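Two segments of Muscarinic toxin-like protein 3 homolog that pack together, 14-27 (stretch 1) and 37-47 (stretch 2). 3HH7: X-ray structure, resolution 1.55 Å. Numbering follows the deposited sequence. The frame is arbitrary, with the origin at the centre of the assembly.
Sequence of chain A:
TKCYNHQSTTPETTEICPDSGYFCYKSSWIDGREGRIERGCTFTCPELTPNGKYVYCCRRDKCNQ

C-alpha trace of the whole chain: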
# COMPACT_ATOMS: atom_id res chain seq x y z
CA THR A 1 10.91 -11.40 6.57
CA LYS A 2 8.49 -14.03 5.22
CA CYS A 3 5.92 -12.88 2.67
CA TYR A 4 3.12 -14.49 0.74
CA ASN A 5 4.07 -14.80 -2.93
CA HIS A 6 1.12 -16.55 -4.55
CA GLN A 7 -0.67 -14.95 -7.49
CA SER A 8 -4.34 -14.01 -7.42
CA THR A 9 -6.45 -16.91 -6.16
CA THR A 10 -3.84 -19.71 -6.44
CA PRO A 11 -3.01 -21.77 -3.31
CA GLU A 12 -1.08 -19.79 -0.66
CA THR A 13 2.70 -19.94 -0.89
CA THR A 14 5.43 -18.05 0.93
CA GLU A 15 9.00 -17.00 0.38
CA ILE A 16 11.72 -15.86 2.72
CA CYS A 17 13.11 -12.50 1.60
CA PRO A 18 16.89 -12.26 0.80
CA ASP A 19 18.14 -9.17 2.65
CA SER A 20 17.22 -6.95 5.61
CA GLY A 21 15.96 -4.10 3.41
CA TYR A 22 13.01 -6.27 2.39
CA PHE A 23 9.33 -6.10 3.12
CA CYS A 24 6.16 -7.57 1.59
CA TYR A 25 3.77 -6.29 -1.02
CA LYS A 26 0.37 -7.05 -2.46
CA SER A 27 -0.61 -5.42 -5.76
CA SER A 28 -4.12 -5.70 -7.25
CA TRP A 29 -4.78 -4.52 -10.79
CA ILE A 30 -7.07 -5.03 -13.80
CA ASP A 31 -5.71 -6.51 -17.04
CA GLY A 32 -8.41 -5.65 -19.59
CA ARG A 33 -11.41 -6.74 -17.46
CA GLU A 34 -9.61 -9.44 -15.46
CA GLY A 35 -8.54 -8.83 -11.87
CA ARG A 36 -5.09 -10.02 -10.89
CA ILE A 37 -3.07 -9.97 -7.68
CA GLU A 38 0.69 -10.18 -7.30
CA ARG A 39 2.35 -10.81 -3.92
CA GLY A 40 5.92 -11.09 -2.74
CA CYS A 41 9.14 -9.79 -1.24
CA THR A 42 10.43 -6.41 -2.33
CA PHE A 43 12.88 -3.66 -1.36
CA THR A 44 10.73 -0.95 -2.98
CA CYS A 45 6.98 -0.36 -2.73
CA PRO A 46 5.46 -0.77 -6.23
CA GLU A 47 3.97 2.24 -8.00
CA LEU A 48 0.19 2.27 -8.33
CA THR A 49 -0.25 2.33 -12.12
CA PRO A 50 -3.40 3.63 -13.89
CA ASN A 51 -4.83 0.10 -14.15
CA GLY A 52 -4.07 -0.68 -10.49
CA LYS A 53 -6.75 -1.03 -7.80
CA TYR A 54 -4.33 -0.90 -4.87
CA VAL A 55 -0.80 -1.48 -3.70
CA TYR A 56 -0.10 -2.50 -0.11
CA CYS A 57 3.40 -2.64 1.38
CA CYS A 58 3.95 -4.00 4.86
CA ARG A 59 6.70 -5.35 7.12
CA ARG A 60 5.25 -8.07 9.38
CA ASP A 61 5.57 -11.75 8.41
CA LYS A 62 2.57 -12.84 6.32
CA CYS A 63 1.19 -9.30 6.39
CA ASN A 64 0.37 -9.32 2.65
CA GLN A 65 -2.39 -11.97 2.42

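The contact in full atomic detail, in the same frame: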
# COMPACT_ATOMS: atom_id res chain seq x y z
N THR A 14 4.60 -19.10 0.35
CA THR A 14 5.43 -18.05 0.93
C THR A 14 6.87 -18.14 0.46
O THR A 14 7.33 -19.16 -0.09
CB THR A 14 5.40 -18.06 2.47
OG1 THR A 14 5.86 -19.32 2.95
CG2 THR A 14 4.00 -17.79 2.99
N GLU A 15 7.58 -17.04 0.64
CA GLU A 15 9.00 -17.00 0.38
C GLU A 15 9.67 -16.22 1.49
O GLU A 15 9.06 -15.32 2.10
CB GLU A 15 9.30 -16.37 -0.97
CG GLU A 15 8.93 -14.92 -1.08
CD GLU A 15 9.17 -14.33 -2.46
OE1 GLU A 15 9.83 -15.00 -3.30
OE2 GLU A 15 8.71 -13.20 -2.70
N ILE A 16 10.91 -16.58 1.77
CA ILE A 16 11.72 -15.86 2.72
C ILE A 16 12.53 -14.84 1.94
O ILE A 16 13.24 -15.18 1.00
CB ILE A 16 12.64 -16.83 3.52
CG1 ILE A 16 11.78 -17.89 4.23
CG2 ILE A 16 13.55 -16.03 4.46
CD1 ILE A 16 12.55 -18.98 5.01
N CYS A 17 12.42 -13.57 2.33
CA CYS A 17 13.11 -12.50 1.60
C CYS A 17 14.63 -12.57 1.81
O CYS A 17 15.08 -13.02 2.86
CB CYS A 17 12.57 -11.14 2.01
SG CYS A 17 10.75 -10.98 1.95
N PRO A 18 15.42 -12.14 0.79
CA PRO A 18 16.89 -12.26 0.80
C PRO A 18 17.65 -11.42 1.83
O PRO A 18 18.55 -11.94 2.51
CB PRO A 18 17.29 -11.82 -0.61
CG PRO A 18 16.06 -11.94 -1.43
CD PRO A 18 14.95 -11.58 -0.49
N ASP A 19 17.31 -10.14 1.93
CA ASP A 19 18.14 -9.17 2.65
C ASP A 19 17.28 -8.39 3.64
O ASP A 19 16.05 -8.45 3.57
CB ASP A 19 18.81 -8.22 1.65
CG ASP A 19 20.23 -7.85 2.03
OD1 ASP A 19 21.03 -8.77 2.34
OD2 ASP A 19 20.56 -6.64 1.99
N SER A 20 17.92 -7.63 4.52
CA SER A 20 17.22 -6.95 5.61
C SER A 20 16.34 -5.79 5.13
O SER A 20 15.35 -5.44 5.78
CB SER A 20 18.19 -6.51 6.71
OG SER A 20 19.52 -6.34 6.23
N GLY A 21 16.71 -5.21 4.00
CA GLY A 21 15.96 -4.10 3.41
C GLY A 21 14.77 -4.59 2.61
O GLY A 21 14.41 -3.96 1.61
N TYR A 22 14.17 -5.69 3.06
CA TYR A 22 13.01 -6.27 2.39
C TYR A 22 11.75 -6.28 3.22
O TYR A 22 11.76 -6.54 4.42
CB TYR A 22 13.30 -7.71 1.95
CG TYR A 22 14.11 -7.80 0.70
CD1 TYR A 22 13.50 -8.04 -0.53
CD2 TYR A 22 15.49 -7.65 0.74
CE1 TYR A 22 14.25 -8.12 -1.69
CE2 TYR A 22 16.25 -7.74 -0.42
CZ TYR A 22 15.63 -7.97 -1.63
OH TYR A 22 16.38 -8.05 -2.76
N PHE A 23 10.65 -6.03 2.53
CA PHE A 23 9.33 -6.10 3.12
C PHE A 23 8.41 -6.80 2.12
O PHE A 23 8.87 -7.29 1.08
CB PHE A 23 8.83 -4.71 3.49
CG PHE A 23 9.05 -3.66 2.42
CD1 PHE A 23 10.24 -2.92 2.37
CD2 PHE A 23 8.05 -3.37 1.49
CE1 PHE A 23 10.43 -1.94 1.42
CE2 PHE A 23 8.25 -2.38 0.53
CZ PHE A 23 9.44 -1.67 0.49
N CYS A 24 7.13 -6.88 2.45
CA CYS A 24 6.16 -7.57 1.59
C CYS A 24 5.30 -6.59 0.82
O CYS A 24 5.06 -5.45 1.25
CB CYS A 24 5.23 -8.44 2.44
SG CYS A 24 6.07 -9.56 3.57
N TYR A 25 4.79 -7.06 -0.32
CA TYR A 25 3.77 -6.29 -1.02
C TYR A 25 2.64 -7.16 -1.54
O TYR A 25 2.79 -8.38 -1.76
CB TYR A 25 4.37 -5.48 -2.18
CG TYR A 25 4.73 -6.32 -3.39
CD1 TYR A 25 3.86 -6.41 -4.47
CD2 TYR A 25 5.93 -7.03 -3.42
CE1 TYR A 25 4.19 -7.19 -5.58
CE2 TYR A 25 6.27 -7.82 -4.51
CZ TYR A 25 5.40 -7.90 -5.59
OH TYR A 25 5.77 -8.70 -6.65
N LYS A 26 1.52 -6.50 -1.76
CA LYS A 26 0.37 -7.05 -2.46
C LYS A 26 -0.11 -5.97 -3.43
O LYS A 26 -0.35 -4.84 -3.04
CB LYS A 26 -0.74 -7.42 -1.47
CG LYS A 26 -1.93 -8.09 -2.10
CD LYS A 26 -2.96 -8.39 -1.05
CE LYS A 26 -4.04 -9.29 -1.58
NZ LYS A 26 -5.14 -9.40 -0.56
N SER A 27 -0.22 -6.34 -4.70
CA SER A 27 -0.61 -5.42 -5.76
C SER A 27 -1.79 -6.00 -6.51
O SER A 27 -1.70 -7.12 -7.02
CB SER A 27 0.58 -5.23 -6.70
OG SER A 27 0.25 -4.39 -7.79
N ILE A 37 -3.79 -10.36 -8.90
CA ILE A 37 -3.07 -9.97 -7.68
C ILE A 37 -1.68 -10.56 -7.75
O ILE A 37 -1.52 -11.72 -8.10
CB ILE A 37 -3.79 -10.42 -6.37
CG1 ILE A 37 -5.19 -9.83 -6.28
CG2 ILE A 37 -3.01 -9.95 -5.13
CD1 ILE A 37 -5.98 -10.33 -5.09
N GLU A 38 -0.69 -9.72 -7.47
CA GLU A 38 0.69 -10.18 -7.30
C GLU A 38 1.11 -9.95 -5.85
O GLU A 38 0.77 -8.92 -5.25
CB GLU A 38 1.60 -9.40 -8.23
CG GLU A 38 3.03 -9.90 -8.33
CD GLU A 38 3.83 -9.11 -9.34
OE1 GLU A 38 3.57 -9.27 -10.55
OE2 GLU A 38 4.69 -8.30 -8.94
N ARG A 39 1.85 -10.91 -5.28
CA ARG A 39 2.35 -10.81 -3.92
C ARG A 39 3.81 -11.21 -3.88
O ARG A 39 4.25 -12.08 -4.63
CB ARG A 39 1.59 -11.76 -3.01
CG ARG A 39 0.10 -11.51 -2.91
CD ARG A 39 -0.48 -12.55 -1.98
NE ARG A 39 -1.93 -12.43 -1.78
CZ ARG A 39 -2.86 -12.92 -2.60
NH1 ARG A 39 -2.52 -13.54 -3.74
NH2 ARG A 39 -4.14 -12.77 -2.29
N GLY A 40 4.57 -10.62 -2.96
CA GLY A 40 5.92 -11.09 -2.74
C GLY A 40 6.81 -10.22 -1.88
O GLY A 40 6.36 -9.27 -1.24
N CYS A 41 8.08 -10.60 -1.83
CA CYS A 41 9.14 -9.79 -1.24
C CYS A 41 9.54 -8.66 -2.16
O CYS A 41 9.55 -8.82 -3.39
CB CYS A 41 10.38 -10.65 -1.00
SG CYS A 41 10.18 -11.91 0.23
N THR A 42 9.91 -7.53 -1.56
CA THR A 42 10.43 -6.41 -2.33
C THR A 42 11.26 -5.48 -1.45
O THR A 42 11.08 -5.48 -0.23
CB THR A 42 9.30 -5.61 -3.01
OG1 THR A 42 9.85 -4.62 -3.91
CG2 THR A 42 8.39 -4.93 -1.96
N PHE A 43 12.15 -4.71 -2.07
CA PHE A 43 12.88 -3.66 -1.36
C PHE A 43 12.35 -2.26 -1.68
O PHE A 43 12.80 -1.25 -1.10
CB PHE A 43 14.40 -3.77 -1.60
CG PHE A 43 14.82 -3.68 -3.05
CD1 PHE A 43 14.85 -2.45 -3.71
CD2 PHE A 43 15.22 -4.82 -3.74
CE1 PHE A 43 15.25 -2.37 -5.05
CE2 PHE A 43 15.63 -4.75 -5.08
CZ PHE A 43 15.64 -3.52 -5.73
N THR A 44 11.40 -2.20 -2.61
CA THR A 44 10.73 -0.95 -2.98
C THR A 44 9.22 -1.18 -3.14
O THR A 44 8.79 -2.19 -3.71
CB THR A 44 11.35 -0.33 -4.27
OG1 THR A 44 10.67 0.88 -4.62
CG2 THR A 44 11.28 -1.29 -5.43
N CYS A 45 8.43 -0.23 -2.64
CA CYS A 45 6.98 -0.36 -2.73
C CYS A 45 6.54 -0.06 -4.16
O CYS A 45 6.86 1.00 -4.67
CB CYS A 45 6.31 0.59 -1.73
SG CYS A 45 4.56 0.29 -1.57
N PRO A 46 5.82 -0.99 -4.82
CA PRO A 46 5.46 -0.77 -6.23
C PRO A 46 4.63 0.49 -6.46
O PRO A 46 3.82 0.84 -5.62
CB PRO A 46 4.65 -2.03 -6.61
CG PRO A 46 5.01 -3.04 -5.61
CD PRO A 46 5.35 -2.30 -4.33
N GLU A 47 4.85 1.16 -7.58
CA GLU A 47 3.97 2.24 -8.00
C GLU A 47 2.54 1.71 -8.21
O GLU A 47 2.34 0.55 -8.61
CB GLU A 47 4.50 2.87 -9.29
CG GLU A 47 3.70 4.06 -9.79
CD GLU A 47 3.62 5.18 -8.77
OE1 GLU A 47 4.45 6.11 -8.86
OE2 GLU A 47 2.75 5.15 -7.86
O HOH W 1 9.08 -11.64 -4.59

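The contact is built on an antiparallel pairing of strands 23-27 and 37-42, whose axes approach to 4.6 Å with N-to-C directions 152° apart. Three hydrogen-bonded pairs fix the register: Phe-23 N to Thr-42 O (2.8 Å), Tyr-25 N to Gly-40 O (2.9 Å) and Ser-27 N to Glu-38 O (2.8 Å), each matched by a return bond.

The main hollow lies over Gly-40. With no side chain there, the ring of Tyr-25 (chi1 75°) folds across the partner strand, one face over Gly-40 N and Arg-39 C. An ideal CB on Gly-40 would sit 3.5 Å from Tyr-25 CE2 and 3.2 Å from Glu-15 OE2, both tight, and its backbone angles by themselves call for glycine. The ring's surroundings are closed by Thr-42 CG2, 3.5 Å from Tyr-25 CD2, and Pro-46 CG, 3.7 Å from Tyr-25 CD1. Its hydroxyl reaches beyond the glycine, where Tyr-25 OH donates to Glu-38 OE2 at 2.6 Å, near the ring plane. Accordingly, Tyr-25 has the largest area covered by the other stretch, 150 Å².

Phe-23, on the same sheet face, lays its ring against Thr-42, with CE2 3.6 Å from Thr-42 CG2, while its edge meets the turn at Cys-45 N, 3.6 Å from CZ.

Beyond the paired strands, Phe-43 fits against Tyr-22: Phe-43 CB stands 4.3 Å from the Tyr-22 ring centroid, only 7° off the normal, and the rings meet edge-to-face with planes at 90°.

Glu-15 enters from strand 14-16. Its OE2 accepts from Cys-41 N at 2.8 Å (171°), and water 1 donates to Glu-15 OE2 (2.5 Å) and Cys-41 O (3.1 Å). The Cys-17 SG to Cys-41 SG disulfide (2.0 Å, chi3 -85°) secures this side covalently.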